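Side-chain contacts in aerotolerance-related membrane protein (Bacteroides fragilis, PDB 4JDU), which binds a calcium ion through a von Willebrand factor type A domain and is probably connected with oxygen tolerance in this anaerobic bacterium: residues T66-Y69 and I70-K73; I95-A98 and A99-T103; S157-F160 and R161-R164. The protein carries 6 engineered substitutions. All blocks are in the same frame, centred on the assembly; numbering follows the deposited sequence.

Contact 1 (T66-Y69 and I70-K73); sequences TSDY and ISAK
D68 and S71 meet across the first turn of helix 69-77, where the aspartate side chain caps a backbone N-H of that turn. From its CB, which lies 3.9 Å from S71 CB, the side chain of D68 runs with CG anti to the backbone N (chi1 -167°), and this swings the carboxylate forward over the start of the helix. D68 CG then lies 3.4 Å from S71 CB. At the tip the two oxygens divide the work: D68 OD1 accepts from S71 N at 3.0 Å, while D68 OD2 lies against the methylene, 3.5 Å from S71 CB. The capping N-H reaches OD1 from well above the carboxylate plane, 65° out of it, so the donor meets OD1 over a face of the carboxylate. Its negative charge there would probably interact favourably with the helix dipole. D68 is thus the N-cap residue, and its backbone is fixed from behind by an ST turn in which D68 N donates to T66 OG1 at 3.0 Å. Backbone bonds of the helix start loosely: A72 N to D68 O is weak, and K73 N donates to Y69 O at 3.3 Å. The Y69 ring turns back over the approach to the helix, with S67 O 3.7 Å above its plane and over its centre. Beyond the turn, Y69 OH is hydrogen-bonded to D48 O, just before strand 49-55, and T66 pairs through its backbone with V50 in that strand. S71 and A72 pack on L63 of strand 59-66, while K73 lies along helix 37-43 and forms a salt bridge with D43, so that the new helix is set against both the edge strand and its neighbouring helix.

Contact 2 (I95-A98 and A99-T103); sequences INLA and ARSFT
The F102 ring lies beside the last turn of helix 91-99, with A99 O in plane at its edge and A98 O approaching obliquely, 3.3 Å from F102 CE2. The F102 side chain also touches M12 of strand 9-16 and I112 of strand 109-116. This is the C-terminal end of a helix in the von Willebrand factor type A fold, where the chain leaves the helix and heads for strand 109-116 of the central sheet. F102 CG stands anti to its carbonyl carbon (chi1 -65°), a setting that brings the ring back beside the peptide of A98.

The helical pattern gives way over three residues. A99 N still donates to I95 O at 2.8 Å, a bond of the i to i-4 kind. R100 N donates to L97 O at 3.1 Å, its bond to N96 O being weak, and S101 N donates to A98 O at 3.0 Å. The shift to i-3 partners is a tightening of the helix at its end. The aliphatic part of R100 follows the turn, with R100 CG 3.7 Å from N96 O. On the inner side, A98 packs on M12 and I112, and I95 on V114, so the terminating turn remains seated on the sheet; L97 and S101 both touch T61 of strand 59-66.

S101 supplies a side-chain bond as well as its backbone one. Its hydroxyl turns back along the helix and donates to L97 O, giving that carbonyl two donors. R100 N and S101 OG reach L97 O from opposite faces of its plane, the hydroxyl at 2.7 Å and 42° out of that plane.

Contact 3 (S157-F160 and R161-R164); sequences SNDF and RRDR
With CG anti to the backbone N (chi1 -153°), the D159 carboxylate is carried forward along the chain, and the R162 side chain, extended from CG to NE, reaches back to meet it. The two side chains cross at about a right angle and join in a side-on, two-nitrogen salt bridge. R162 NH2 donates to D159 OD1 at 3.0 Å, on the syn lone pair of that oxygen, and R162 NE donates to D159 OD2, also at 3.0 Å. The second bond is the straighter, with an N-H...O angle of 162°, and approaches OD2 on its syn side, tilted from the carboxylate plane. Carboxylate and guanidinium are not coplanar: their planes are 45° apart, although D159 CG lies in plane at the guanidinium edge. Pairing each oxygen with its own nitrogen restricts rotation of both groups.

Other bonds help to place the pair. F160 N makes a weak bond to D159 OD1 at 2.9 Å, while D159 N donates to S157 OG at 2.9 Å, which fixes the backbone in front of the carboxylate. At the far end of the guanidinium, R162 NH1 is hydrogen-bonded to G166 O, so this arginine also spans to a later part of the loop. Between the paired residues, F160 O lies 3.5 Å from R162 CG. R161 leaves in another direction, packing on N19, I152 and I154, and its backbone bonds with I152 and I169.

The contact lies at the surface in the long connection between strands 150-151 and 170-171, with the side chain of R161 about 11 Å from the bound calcium ion. Its defining elements are an ST turn begun by S157 and a local i to i+3 salt bridge within an irregular loop.

Overall arrangement
Along the chain the three contacts come in series, and none nests in or crosses another. Contact 1 closes the turn from edge strand 59-66 into helix 69-77. Helix 91-99 is the next helix, and contact 2 closes its far end before strand 109-116; the two contacts are 18 Å apart between centres, with nearest atoms about 7 Å apart. One thus marks a helix start and the other a helix end around the mixed sheet of the von Willebrand factor type A domain. Contact 3 comes later, in the excursion between strands 150-151 and 170-171, its centre about 35 Å from that of contact 2 and across the chain's centre from it.

Contact 1 (T66-Y69 and I70-K73)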
loop_
_atom_site.group_PDB
_atom_site.type_symbol
_atom_site.label_atom_id
_atom_site.label_comp_id
_atom_site.label_asym_id
_atom_site.label_seq_id
_atom_site.Cartn_x
_atom_site.Cartn_y
_atom_site.Cartn_z
ATOM N N THR A 66 -3.433 11.278 -11.859
ATOM C CA THR A 66 -4.478 11.655 -12.810
ATOM C C THR A 66 -5.774 12.068 -12.119
ATOM O O THR A 66 -6.007 11.712 -10.961
ATOM C CB THR A 66 -4.795 10.458 -13.750
ATOM O OG1 THR A 66 -5.811 10.835 -14.689
ATOM C CG2 THR A 66 -5.274 9.250 -12.954
ATOM N N SER A 67 -6.617 12.803 -12.842
ATOM C CA SER A 67 -7.940 13.146 -12.336
ATOM C C SER A 67 -8.959 12.078 -12.725
ATOM O O SER A 67 -10.129 12.157 -12.342
ATOM C CB SER A 67 -8.371 14.514 -12.858
ATOM O OG SER A 67 -8.338 14.548 -14.275
ATOM N N ASP A 68 -8.511 11.070 -13.470
ATOM C CA ASP A 68 -9.406 10.000 -13.928
ATOM C C ASP A 68 -9.527 8.923 -12.848
ATOM O O ASP A 68 -8.857 7.896 -12.902
ATOM C CB ASP A 68 -8.896 9.394 -15.248
ATOM C CG ASP A 68 -9.930 8.503 -15.935
ATOM O OD1 ASP A 68 -10.909 8.089 -15.282
ATOM O OD2 ASP A 68 -9.758 8.200 -17.137
ATOM N N TYR A 69 -10.404 9.166 -11.880
ATOM C CA TYR A 69 -10.606 8.245 -10.758
ATOM C C TYR A 69 -11.080 6.877 -11.226
ATOM O O TYR A 69 -10.703 5.843 -10.662
ATOM C CB TYR A 69 -11.656 8.804 -9.793
ATOM C CG TYR A 69 -11.351 10.173 -9.245
ATOM C CD1 TYR A 69 -10.050 10.543 -8.926
ATOM C CD2 TYR A 69 -12.369 11.095 -9.043
ATOM C CE1 TYR A 69 -9.776 11.792 -8.421
ATOM C CE2 TYR A 69 -12.104 12.347 -8.545
ATOM C CZ TYR A 69 -10.802 12.688 -8.232
ATOM O OH TYR A 69 -10.533 13.940 -7.732
ATOM N N ILE A 70 -11.941 6.871 -12.234
ATOM C CA ILE A 70 -12.528 5.623 -12.699
ATOM C C ILE A 70 -11.452 4.732 -13.313
ATOM O O ILE A 70 -11.465 3.514 -13.132
ATOM C CB ILE A 70 -13.674 5.880 -13.693
ATOM C CG1 ILE A 70 -14.746 6.767 -13.047
ATOM C CG2 ILE A 70 -14.285 4.569 -14.139
ATOM C CD1 ILE A 70 -15.237 6.227 -11.700
ATOM N N SER A 71 -10.518 5.337 -14.036
ATOM C CA SER A 71 -9.397 4.580 -14.582
ATOM C C SER A 71 -8.636 3.844 -13.488
ATOM O O SER A 71 -8.234 2.694 -13.662
ATOM C CB SER A 71 -8.445 5.500 -15.337
ATOM O OG SER A 71 -7.319 4.771 -15.798
ATOM N N ALA A 72 -8.432 4.510 -12.356
ATOM C CA ALA A 72 -7.765 3.892 -11.217
ATOM C C ALA A 72 -8.490 2.626 -10.792
ATOM O O ALA A 72 -7.865 1.588 -10.587
ATOM C CB ALA A 72 -7.667 4.877 -10.057
ATOM N N LYS A 73 -9.813 2.708 -10.671
ATOM C CA LYS A 73 -10.606 1.543 -10.287
ATOM C C LYS A 73 -10.418 0.401 -11.273
ATOM O O LYS A 73 -10.391 -0.765 -10.883
ATOM C CB LYS A 73 -12.095 1.888 -10.187
ATOM C CG LYS A 73 -12.399 3.026 -9.239
ATOM C CD LYS A 73 -13.656 2.790 -8.402
ATOM C CE LYS A 73 -14.863 2.442 -9.251
ATOM N NZ LYS A 73 -16.154 2.527 -8.483
#

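Contact 2 (I95-A98 and A99-T103)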
loop_
_atom_site.group_PDB
_atom_site.type_symbol
_atom_site.label_atom_id
_atom_site.label_comp_id
_atom_site.label_asym_id
_atom_site.label_seq_id
_atom_site.Cartn_x
_atom_site.Cartn_y
_atom_site.Cartn_z
ATOM N N ILE A 95 8.207 3.859 -1.626
ATOM C CA ILE A 95 8.088 5.234 -1.132
ATOM C C ILE A 95 8.980 6.169 -1.930
ATOM O O ILE A 95 8.555 7.265 -2.313
ATOM C CB ILE A 95 8.424 5.322 0.363
ATOM C CG1 ILE A 95 7.405 4.511 1.165
ATOM C CG2 ILE A 95 8.474 6.783 0.825
ATOM C CD1 ILE A 95 7.809 4.368 2.633
ATOM N N ASN A 96 10.209 5.731 -2.193
ATOM C CA ASN A 96 11.138 6.525 -2.993
ATOM C C ASN A 96 10.574 6.822 -4.378
ATOM O O ASN A 96 10.665 7.942 -4.865
ATOM C CB ASN A 96 12.488 5.815 -3.147
ATOM C CG ASN A 96 13.364 5.936 -1.913
ATOM O OD1 ASN A 96 13.128 6.772 -1.037
ATOM N ND2 ASN A 96 14.393 5.107 -1.849
ATOM N N LEU A 97 9.984 5.813 -5.010
ATOM C CA LEU A 97 9.415 5.996 -6.332
ATOM C C LEU A 97 8.224 6.947 -6.255
ATOM O O LEU A 97 8.093 7.858 -7.086
ATOM C CB LEU A 97 8.977 4.642 -6.892
ATOM C CG LEU A 97 8.302 4.691 -8.258
ATOM C CD1 LEU A 97 9.232 5.242 -9.310
ATOM C CD2 LEU A 97 7.838 3.282 -8.623
ATOM N N ALA A 98 7.363 6.741 -5.258
ATOM C CA ALA A 98 6.203 7.614 -5.068
ATOM C C ALA A 98 6.592 9.073 -4.862
ATOM O O ALA A 98 5.955 9.973 -5.427
ATOM C CB ALA A 98 5.343 7.118 -3.909
ATOM N N ALA A 99 7.635 9.303 -4.064
ATOM C CA ALA A 99 8.058 10.663 -3.745
ATOM C C ALA A 99 8.515 11.423 -4.979
ATOM O O ALA A 99 8.503 12.648 -4.994
ATOM C CB ALA A 99 9.163 10.646 -2.698
ATOM N N ARG A 100 8.918 10.696 -6.012
ATOM C CA ARG A 100 9.397 11.297 -7.242
ATOM C C ARG A 100 8.345 11.301 -8.341
ATOM O O ARG A 100 8.639 11.649 -9.489
ATOM C CB ARG A 100 10.661 10.571 -7.696
ATOM C CG ARG A 100 11.830 10.861 -6.761
ATOM C CD ARG A 100 13.125 10.256 -7.249
ATOM N NE ARG A 100 13.452 10.634 -8.616
ATOM C CZ ARG A 100 14.409 10.037 -9.319
ATOM N NH1 ARG A 100 14.688 10.416 -10.564
ATOM N NH2 ARG A 100 15.092 9.050 -8.753
ATOM N N SER A 101 7.112 10.968 -7.979
ATOM C CA SER A 101 6.060 10.754 -8.969
ATOM C C SER A 101 4.955 11.806 -8.988
ATOM O O SER A 101 3.986 11.670 -9.743
ATOM C CB SER A 101 5.426 9.375 -8.769
ATOM O OG SER A 101 6.358 8.352 -9.061
ATOM N N PHE A 102 5.092 12.841 -8.167
ATOM C CA PHE A 102 4.103 13.916 -8.131
ATOM C C PHE A 102 4.331 14.928 -9.243
ATOM O O PHE A 102 5.425 15.008 -9.813
ATOM C CB PHE A 102 4.104 14.600 -6.756
ATOM C CG PHE A 102 3.650 13.700 -5.639
ATOM C CD1 PHE A 102 2.293 13.525 -5.380
ATOM C CD2 PHE A 102 4.572 13.005 -4.860
ATOM C CE1 PHE A 102 1.856 12.693 -4.352
ATOM C CE2 PHE A 102 4.144 12.156 -3.831
ATOM C CZ PHE A 102 2.784 11.996 -3.576
ATOM N N THR A 103 3.298 15.702 -9.564
ATOM C CA THR A 103 3.450 16.744 -10.575
ATOM C C THR A 103 4.146 17.964 -9.980
ATOM O O THR A 103 4.048 18.221 -8.784
ATOM C CB THR A 103 2.102 17.201 -11.174
ATOM O OG1 THR A 103 1.485 18.162 -10.310
ATOM C CG2 THR A 103 1.177 16.032 -11.357
#

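Contact 3 (S157-F160 and R161-R164)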
loop_
_atom_site.group_PDB
_atom_site.type_symbol
_atom_site.label_atom_id
_atom_site.label_comp_id
_atom_site.label_asym_id
_atom_site.label_seq_id
_atom_site.Cartn_x
_atom_site.Cartn_y
_atom_site.Cartn_z
ATOM N N SER A 157 -4.787 -25.020 -5.870
ATOM C CA SER A 157 -4.062 -25.998 -5.063
ATOM C C SER A 157 -4.652 -26.059 -3.670
ATOM O O SER A 157 -5.117 -25.055 -3.145
ATOM C CB SER A 157 -2.583 -25.591 -4.951
ATOM O OG SER A 157 -1.904 -26.434 -4.035
ATOM N N ASN A 158 -4.622 -27.235 -3.056
ATOM C CA ASN A 158 -5.045 -27.340 -1.673
ATOM C C ASN A 158 -3.955 -26.927 -0.698
ATOM O O ASN A 158 -4.185 -26.856 0.512
ATOM C CB ASN A 158 -5.518 -28.760 -1.374
ATOM C CG ASN A 158 -6.831 -29.064 -2.034
ATOM O OD1 ASN A 158 -7.715 -28.208 -2.088
ATOM N ND2 ASN A 158 -6.963 -30.266 -2.573
ATOM N N ASP A 159 -2.770 -26.641 -1.225
ATOM C CA ASP A 159 -1.621 -26.361 -0.372
ATOM C C ASP A 159 -1.324 -24.865 -0.260
ATOM O O ASP A 159 -1.957 -24.015 -0.915
ATOM C CB ASP A 159 -0.395 -27.092 -0.925
ATOM C CG ASP A 159 0.629 -27.432 0.147
ATOM O OD1 ASP A 159 0.359 -27.271 1.361
ATOM O OD2 ASP A 159 1.720 -27.899 -0.242
ATOM N N PHE A 160 -0.354 -24.563 0.596
ATOM C CA PHE A 160 0.063 -23.195 0.887
ATOM C C PHE A 160 1.529 -23.038 0.517
ATOM O O PHE A 160 2.247 -24.032 0.356
ATOM C CB PHE A 160 -0.127 -22.922 2.381
ATOM C CG PHE A 160 -1.523 -23.189 2.869
ATOM C CD1 PHE A 160 -2.515 -22.218 2.744
ATOM C CD2 PHE A 160 -1.844 -24.401 3.447
ATOM C CE1 PHE A 160 -3.807 -22.455 3.185
ATOM C CE2 PHE A 160 -3.137 -24.655 3.895
ATOM C CZ PHE A 160 -4.120 -23.677 3.764
ATOM N N ARG A 161 1.977 -21.793 0.385
ATOM C CA ARG A 161 3.371 -21.524 0.046
ATOM C C ARG A 161 4.307 -22.009 1.149
ATOM O O ARG A 161 4.035 -21.833 2.347
ATOM C CB ARG A 161 3.596 -20.019 -0.180
ATOM C CG ARG A 161 2.831 -19.445 -1.350
ATOM C CD ARG A 161 3.492 -19.828 -2.661
ATOM N NE ARG A 161 2.687 -19.430 -3.809
ATOM C CZ ARG A 161 2.928 -19.836 -5.051
ATOM N NH1 ARG A 161 3.956 -20.642 -5.297
ATOM N NH2 ARG A 161 2.138 -19.443 -6.043
ATOM N N ARG A 162 5.407 -22.630 0.738
ATOM C CA ARG A 162 6.387 -23.168 1.673
ATOM C C ARG A 162 7.759 -22.549 1.467
ATOM O O ARG A 162 8.085 -22.088 0.371
ATOM C CB ARG A 162 6.473 -24.690 1.539
ATOM C CG ARG A 162 5.160 -25.380 1.849
ATOM C CD ARG A 162 5.134 -26.842 1.438
ATOM N NE ARG A 162 3.843 -27.417 1.794
ATOM C CZ ARG A 162 3.575 -27.993 2.959
ATOM N NH1 ARG A 162 4.523 -28.110 3.884
ATOM N NH2 ARG A 162 2.365 -28.470 3.196
ATOM N N ASP A 163 8.560 -22.538 2.530
ATOM C CA ASP A 163 9.938 -22.062 2.439
ATOM C C ASP A 163 10.844 -23.140 1.853
ATOM O O ASP A 163 10.372 -24.207 1.461
ATOM C CB ASP A 163 10.458 -21.579 3.804
ATOM C CG ASP A 163 10.446 -22.670 4.879
ATOM O OD1 ASP A 163 10.417 -23.875 4.552
ATOM O OD2 ASP A 163 10.493 -22.307 6.078
ATOM N N ARG A 164 12.146 -22.867 1.822
ATOM C CA ARG A 164 13.115 -23.791 1.235
ATOM C C ARG A 164 13.211 -25.117 1.983
ATOM O O ARG A 164 13.661 -26.115 1.422
ATOM C CB ARG A 164 14.502 -23.143 1.155
ATOM C CG ARG A 164 14.680 -22.169 0.002
#